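PDB 4Q6Z: penicillin-binding protein activator LpoB from Escherichia coli, which is an outer-membrane lipoprotein that probably regulates peptidoglycan synthesis and is needed for the function of penicillin-binding protein 1B, with which it interacts. Local coordinates for residues S38-A41 with A42-T45; L117-Q121 with T122-I126. All blocks are in the same frame, centred on the assembly; numbering follows the deposited sequence.

Contact 1 of 2, residues S38-A41 with A42-T45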
ATOM      1  N   SER A  38      -6.447  17.808  -5.265  1.00 61.29           N
ATOM      2  CA  SER A  38      -6.062  16.733  -6.176  1.00 63.76           C
ATOM      3  C   SER A  38      -4.543  16.586  -6.311  1.00 67.59           C
ATOM      4  O   SER A  38      -3.805  17.567  -6.350  1.00 60.77           O
ATOM      5  CB  SER A  38      -6.693  16.927  -7.556  1.00 61.53           C
ATOM      6  OG  SER A  38      -5.864  17.724  -8.372  1.00 56.80           O
ATOM      7  N   LEU A  39      -4.105  15.334  -6.422  1.00 72.69           N
ATOM      8  CA  LEU A  39      -2.731  15.004  -6.776  1.00 74.84           C
ATOM      9  C   LEU A  39      -2.712  13.709  -7.605  1.00 77.24           C
ATOM     10  O   LEU A  39      -3.709  12.986  -7.692  1.00 72.34           O
ATOM     11  CB  LEU A  39      -1.900  14.825  -5.506  1.00 75.87           C
ATOM     12  CG  LEU A  39      -2.688  14.283  -4.307  1.00 78.90           C
ATOM     13  CD1 LEU A  39      -3.017  12.807  -4.475  1.00 79.39           C
ATOM     14  CD2 LEU A  39      -1.929  14.512  -3.011  1.00 80.21           C
ATOM     15  N   ASN A  40      -1.571  13.422  -8.216  1.00 79.53           N
ATOM     16  CA  ASN A  40      -1.394  12.155  -8.905  1.00 78.25           C
ATOM     17  C   ASN A  40      -1.137  11.020  -7.918  1.00 73.25           C
ATOM     18  O   ASN A  40      -0.079  10.942  -7.286  1.00 66.56           O
ATOM     19  CB  ASN A  40      -0.268  12.236  -9.939  1.00 82.09           C
ATOM     20  CG  ASN A  40      -0.558  11.398 -11.185  1.00 82.67           C
ATOM     21  OD1 ASN A  40      -1.450  10.527 -11.212  1.00 79.93           O
ATOM     22  ND2 ASN A  40       0.186  11.674 -12.235  1.00 82.00           N
ATOM     23  N   ALA A  41      -2.122  10.137  -7.804  1.00 70.95           N
ATOM     24  CA  ALA A  41      -1.983   8.901  -7.026  1.00 65.05           C
ATOM     25  C   ALA A  41      -0.891   7.999  -7.616  1.00 67.49           C
ATOM     26  O   ALA A  41      -0.099   7.384  -6.897  1.00 65.24           O
ATOM     27  CB  ALA A  41      -3.314   8.164  -6.974  1.00 61.25           C
ATOM     28  N   ALA A  42      -0.857   7.921  -8.937  1.00 67.25           N
ATOM     29  CA  ALA A  42       0.045   6.996  -9.606  1.00 65.86           C
ATOM     30  C   ALA A  42       1.526   7.285  -9.330  1.00 68.35           C
ATOM     31  O   ALA A  42       2.324   6.337  -9.192  1.00 76.89           O
ATOM     32  CB  ALA A  42      -0.224   6.980 -11.096  1.00 66.08           C
ATOM     33  N   GLU A  43       1.913   8.562  -9.280  1.00 65.41           N
ATOM     34  CA  GLU A  43       3.332   8.904  -9.001  1.00 71.62           C
ATOM     35  C   GLU A  43       3.689   8.439  -7.588  1.00 66.51           C
ATOM     36  O   GLU A  43       4.713   7.786  -7.370  1.00 60.69           O
ATOM     37  CB  GLU A  43       3.643  10.398  -9.221  1.00 80.39           C
ATOM     38  CG  GLU A  43       3.354  10.895 -10.648  1.00 89.04           C
ATOM     39  CD  GLU A  43       4.516  10.662 -11.624  1.00 91.91           C
ATOM     40  OE1 GLU A  43       5.264   9.669 -11.453  1.00 97.19           O
ATOM     41  OE2 GLU A  43       4.675  11.459 -12.581  1.00 86.51           O
ATOM     42  N   ALA A  44       2.784   8.715  -6.654  1.00 63.59           N
ATOM     43  CA  ALA A  44       2.911   8.244  -5.284  1.00 60.21           C
ATOM     44  C   ALA A  44       2.976   6.713  -5.217  1.00 60.21           C
ATOM     45  O   ALA A  44       3.890   6.143  -4.610  1.00 54.96           O
ATOM     46  CB  ALA A  44       1.763   8.770  -4.437  1.00 60.29           C
ATOM     47  N   THR A  45       2.006   6.054  -5.843  1.00 59.63           N
ATOM     48  CA  THR A  45       1.969   4.583  -5.856  1.00 59.79           C
ATOM     49  C   THR A  45       3.271   3.988  -6.383  1.00 59.58           C
ATOM     50  O   THR A  45       3.872   3.144  -5.718  1.00 61.31           O
ATOM     51  CB  THR A  45       0.792   4.020  -6.671  1.00 59.92           C
ATOM     52  OG1 THR A  45      -0.395   4.742  -6.364  1.00 64.96           O
ATOM     53  CG2 THR A  45       0.563   2.571  -6.320  1.00 62.61           C
TER
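Thr45 turns its hydroxyl back on Ala41 through a chi1 of -44°, which sets OG1 anti to its own carbonyl carbon and beside its backbone N; hydroxyl and amide therefore both reach the carbonyl oxygen of Ala41. Thr45 N donates to Ala41 O at 2.7 Å in a nearly straight bond that meets the oxygen almost head-on, the ordinary i to i+4 bond of the first helical turn. Thr45 OG1 gives a second bond of 2.7 Å to Ala41 O, but it comes from above the carbonyl plane, 56° out of it, so the two donors do not compete for the same approach. In the same turn the methyl of Ala44 rests against this carbonyl, with Ala44 CB 3.4 Å from Ala41 O.

Asn40 occupies the N-cap position of helix 41-53, and Glu43 stands three residues on. Their side chains cross at a slant, with amide and carboxylate planes 79° apart. What touches is the aliphatic part of the glutamate: Asn40 ND2 lies 3.6 Å from Glu43 CG, whereas the same ND2 is 4.5 Å from Glu43 OE2. Asn40 OD1 lies beside the Ala42 methyl, 3.8 Å from Ala42 CB, and neither it nor Glu43 makes the reciprocal bonds of a capping box.

Beyond the turn, Ala44 packs on Val31 of strand 25-35, and the Thr45 hydroxyl also takes a weak hydrogen bond from Val31 N. The threonine hydroxyl thus grips the helix start firmly and the neighbouring strand only weakly, while the carboxylate of Glu43, near the amino end of the helix, would probably be favoured by the helix dipole without a direct bond to the cap.

Contact 2 of 2, residues L117-Q121 with T122-I126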
ATOM      1  N   LEU A 117      -0.472  -1.331   7.440  1.00 43.48           N
ATOM      2  CA  LEU A 117      -0.170  -2.679   7.010  1.00 45.18           C
ATOM      3  C   LEU A 117      -1.164  -3.628   7.651  1.00 45.58           C
ATOM      4  O   LEU A 117      -1.098  -3.882   8.853  1.00 48.81           O
ATOM      5  CB  LEU A 117       1.263  -3.037   7.417  1.00 44.79           C
ATOM      6  CG  LEU A 117       1.782  -4.385   6.942  1.00 41.28           C
ATOM      7  CD1 LEU A 117       2.038  -4.375   5.454  1.00 39.74           C
ATOM      8  CD2 LEU A 117       3.058  -4.712   7.702  1.00 43.04           C
ATOM      9  N   MET A 118      -2.069  -4.166   6.842  1.00 45.68           N
ATOM     10  CA  MET A 118      -3.051  -5.127   7.337  1.00 44.91           C
ATOM     11  C   MET A 118      -2.560  -6.547   7.165  1.00 43.38           C
ATOM     12  O   MET A 118      -1.962  -6.886   6.136  1.00 43.62           O
ATOM     13  CB  MET A 118      -4.366  -4.985   6.608  1.00 44.63           C
ATOM     14  CG  MET A 118      -5.376  -6.004   7.061  1.00 44.29           C
ATOM     15  SD  MET A 118      -6.950  -5.734   6.271  1.00 49.32           S
ATOM     16  CE  MET A 118      -6.581  -6.180   4.572  1.00 53.28           C
ATOM     17  N   LEU A 119      -2.833  -7.375   8.169  1.00 40.51           N
ATOM     18  CA  LEU A 119      -2.525  -8.795   8.077  1.00 42.31           C
ATOM     19  C   LEU A 119      -3.693  -9.526   7.470  1.00 44.20           C
ATOM     20  O   LEU A 119      -4.769  -9.597   8.058  1.00 47.87           O
ATOM     21  CB  LEU A 119      -2.192  -9.373   9.447  1.00 41.58           C
ATOM     22  CG  LEU A 119      -1.889 -10.859   9.587  1.00 41.76           C
ATOM     23  CD1 LEU A 119      -0.832 -11.328   8.620  1.00 42.91           C
ATOM     24  CD2 LEU A 119      -1.416 -11.127  11.005  1.00 41.20           C
ATOM     25  N   VAL A 120      -3.463 -10.089   6.296  1.00 44.90           N
ATOM     26  CA  VAL A 120      -4.527 -10.673   5.498  1.00 47.24           C
ATOM     27  C   VAL A 120      -5.304 -11.721   6.282  1.00 52.03           C
ATOM     28  O   VAL A 120      -6.528 -11.744   6.266  1.00 52.25           O
ATOM     29  CB  VAL A 120      -3.951 -11.330   4.237  1.00 46.73           C
ATOM     30  CG1 VAL A 120      -5.002 -12.159   3.522  1.00 45.00           C
ATOM     31  CG2 VAL A 120      -3.406 -10.253   3.313  1.00 48.71           C
ATOM     32  N   GLN A 121      -4.587 -12.601   6.960  1.00 60.13           N
ATOM     33  CA  GLN A 121      -5.238 -13.701   7.665  1.00 65.32           C
ATOM     34  C   GLN A 121      -6.259 -13.273   8.711  1.00 60.66           C
ATOM     35  O   GLN A 121      -7.205 -14.007   8.971  1.00 65.51           O
ATOM     36  CB  GLN A 121      -4.190 -14.561   8.346  1.00 73.48           C
ATOM     37  CG  GLN A 121      -4.735 -15.879   8.868  1.00 77.37           C
ATOM     38  CD  GLN A 121      -3.642 -16.875   9.173  1.00 82.90           C
ATOM     39  OE1 GLN A 121      -2.663 -17.012   8.432  1.00 84.84           O
ATOM     40  NE2 GLN A 121      -3.786 -17.558  10.289  1.00 89.31           N
ATOM     41  N   THR A 122      -6.040 -12.128   9.345  1.00 52.76           N
ATOM     42  CA  THR A 122      -6.933 -11.670  10.409  1.00 48.19           C
ATOM     43  C   THR A 122      -7.673 -10.380  10.106  1.00 44.72           C
ATOM     44  O   THR A 122      -8.607 -10.003  10.813  1.00 39.21           O
ATOM     45  CB  THR A 122      -6.173 -11.509  11.729  1.00 46.99           C
ATOM     46  OG1 THR A 122      -5.213 -10.467  11.612  1.00 47.61           O
ATOM     47  CG2 THR A 122      -5.459 -12.780  12.065  1.00 49.60           C
ATOM     48  N   GLY A 123      -7.272  -9.704   9.046  1.00 44.18           N
ATOM     49  CA  GLY A 123      -7.871  -8.406   8.708  1.00 44.48           C
ATOM     50  C   GLY A 123      -7.426  -7.331   9.669  1.00 43.18           C
ATOM     51  O   GLY A 123      -7.955  -6.244   9.704  1.00 43.17           O
ATOM     52  N   GLU A 124      -6.408  -7.650  10.428  1.00 46.48           N
ATOM     53  CA  GLU A 124      -6.022  -6.874  11.561  1.00 52.32           C
ATOM     54  C   GLU A 124      -4.917  -5.952  11.034  1.00 49.23           C
ATOM     55  O   GLU A 124      -3.975  -6.391  10.379  1.00 52.18           O
ATOM     56  CB  GLU A 124      -5.526  -7.857  12.632  1.00 62.75           C
ATOM     57  CG  GLU A 124      -4.993  -7.309  13.946  1.00 71.74           C
ATOM     58  CD  GLU A 124      -4.041  -8.295  14.634  1.00 75.09           C
ATOM     59  OE1 GLU A 124      -3.995  -9.498  14.229  1.00 62.95           O
ATOM     60  OE2 GLU A 124      -3.332  -7.845  15.577  1.00 73.48           O
ATOM     61  N   ILE A 125      -5.026  -4.671  11.333  1.00 45.66           N
ATOM     62  CA  ILE A 125      -3.955  -3.723  11.059  1.00 45.01           C
ATOM     63  C   ILE A 125      -2.847  -3.895  12.103  1.00 47.47           C
ATOM     64  O   ILE A 125      -3.053  -3.582  13.266  1.00 46.71           O
ATOM     65  CB  ILE A 125      -4.457  -2.261  11.133  1.00 44.63           C
ATOM     66  CG1 ILE A 125      -5.630  -2.016  10.170  1.00 42.58           C
ATOM     67  CG2 ILE A 125      -3.317  -1.281  10.867  1.00 44.54           C
ATOM     68  CD1 ILE A 125      -5.269  -2.082   8.705  1.00 42.60           C
ATOM     69  N   ILE A 126      -1.664  -4.337  11.680  1.00 48.78           N
ATOM     70  CA  ILE A 126      -0.561  -4.595  12.621  1.00 48.03           C
ATOM     71  C   ILE A 126       0.577  -3.567  12.576  1.00 44.81           C
ATOM     72  O   ILE A 126       1.587  -3.707  13.265  1.00 37.64           O
ATOM     73  CB  ILE A 126       0.050  -5.984  12.396  1.00 52.27           C
ATOM     74  CG1 ILE A 126       0.624  -6.084  10.991  1.00 54.25           C
ATOM     75  CG2 ILE A 126      -0.986  -7.073  12.615  1.00 54.09           C
ATOM     76  CD1 ILE A 126       1.562  -7.256  10.883  1.00 57.56           C
TER
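Met118 lays its CG and SD over one face of the peptide group that follows Gly123, with Met118 CG 3.6 Å from Gly123 C; at the edge of that group Glu124 N makes a weak bond to Leu119 O. Met118 CG stands anti to the backbone N (chi1 178°) and chi2 is extended, carrying SD there. This is the closed end of the beta hairpin formed by strands 111-119 and 124-132, and Gly123 and Glu124, both opposite Leu119, form a G1 beta bulge. The Leu119 carbonyl gathers the turn: Gly123 N binds Leu119 O at 2.7 Å, nearly in line with the C=O, while Thr122 N reaches it from 49° out of the carbonyl plane. Gly123 has a positive phi of 72°, which suits a residue without a side chain.

On the Met118 face of the sheet, Met118 CB meets Ile125 CD1 at 3.7 Å, and the thioether side chain continues to Ile88 of helix 84-93. Replacing Met118 by an alanine would probably uncover the Gly123 peptide and take away the contact with Ile88. On the other face Leu119 CB packs diagonally on Ile126 CG2. Farther from the turn the pairing continues, Ile126 N donating to Leu117 O at 2.9 Å.

Overall arrangement
The two contacts lie on opposite sides of the centre of this C-terminal domain of LpoB, with centres about 24 Å apart and nearest atoms about 14 Å apart. Contact 1 is a surface feature at the start of helix 41-53, whereas contact 2 is partly buried and closes the hairpin whose second strand, 124-132, ends one side of the sheet. They share no element, yet each reaches that mixed sheet: contact 1 through strand 25-35, contact 2 by being part of it. In both, one carbonyl oxygen takes two good donors, a backbone and a hydroxyl donor in contact 1 but backbone amides alone in contact 2. Apolar packing is slight in the first and substantial in the second.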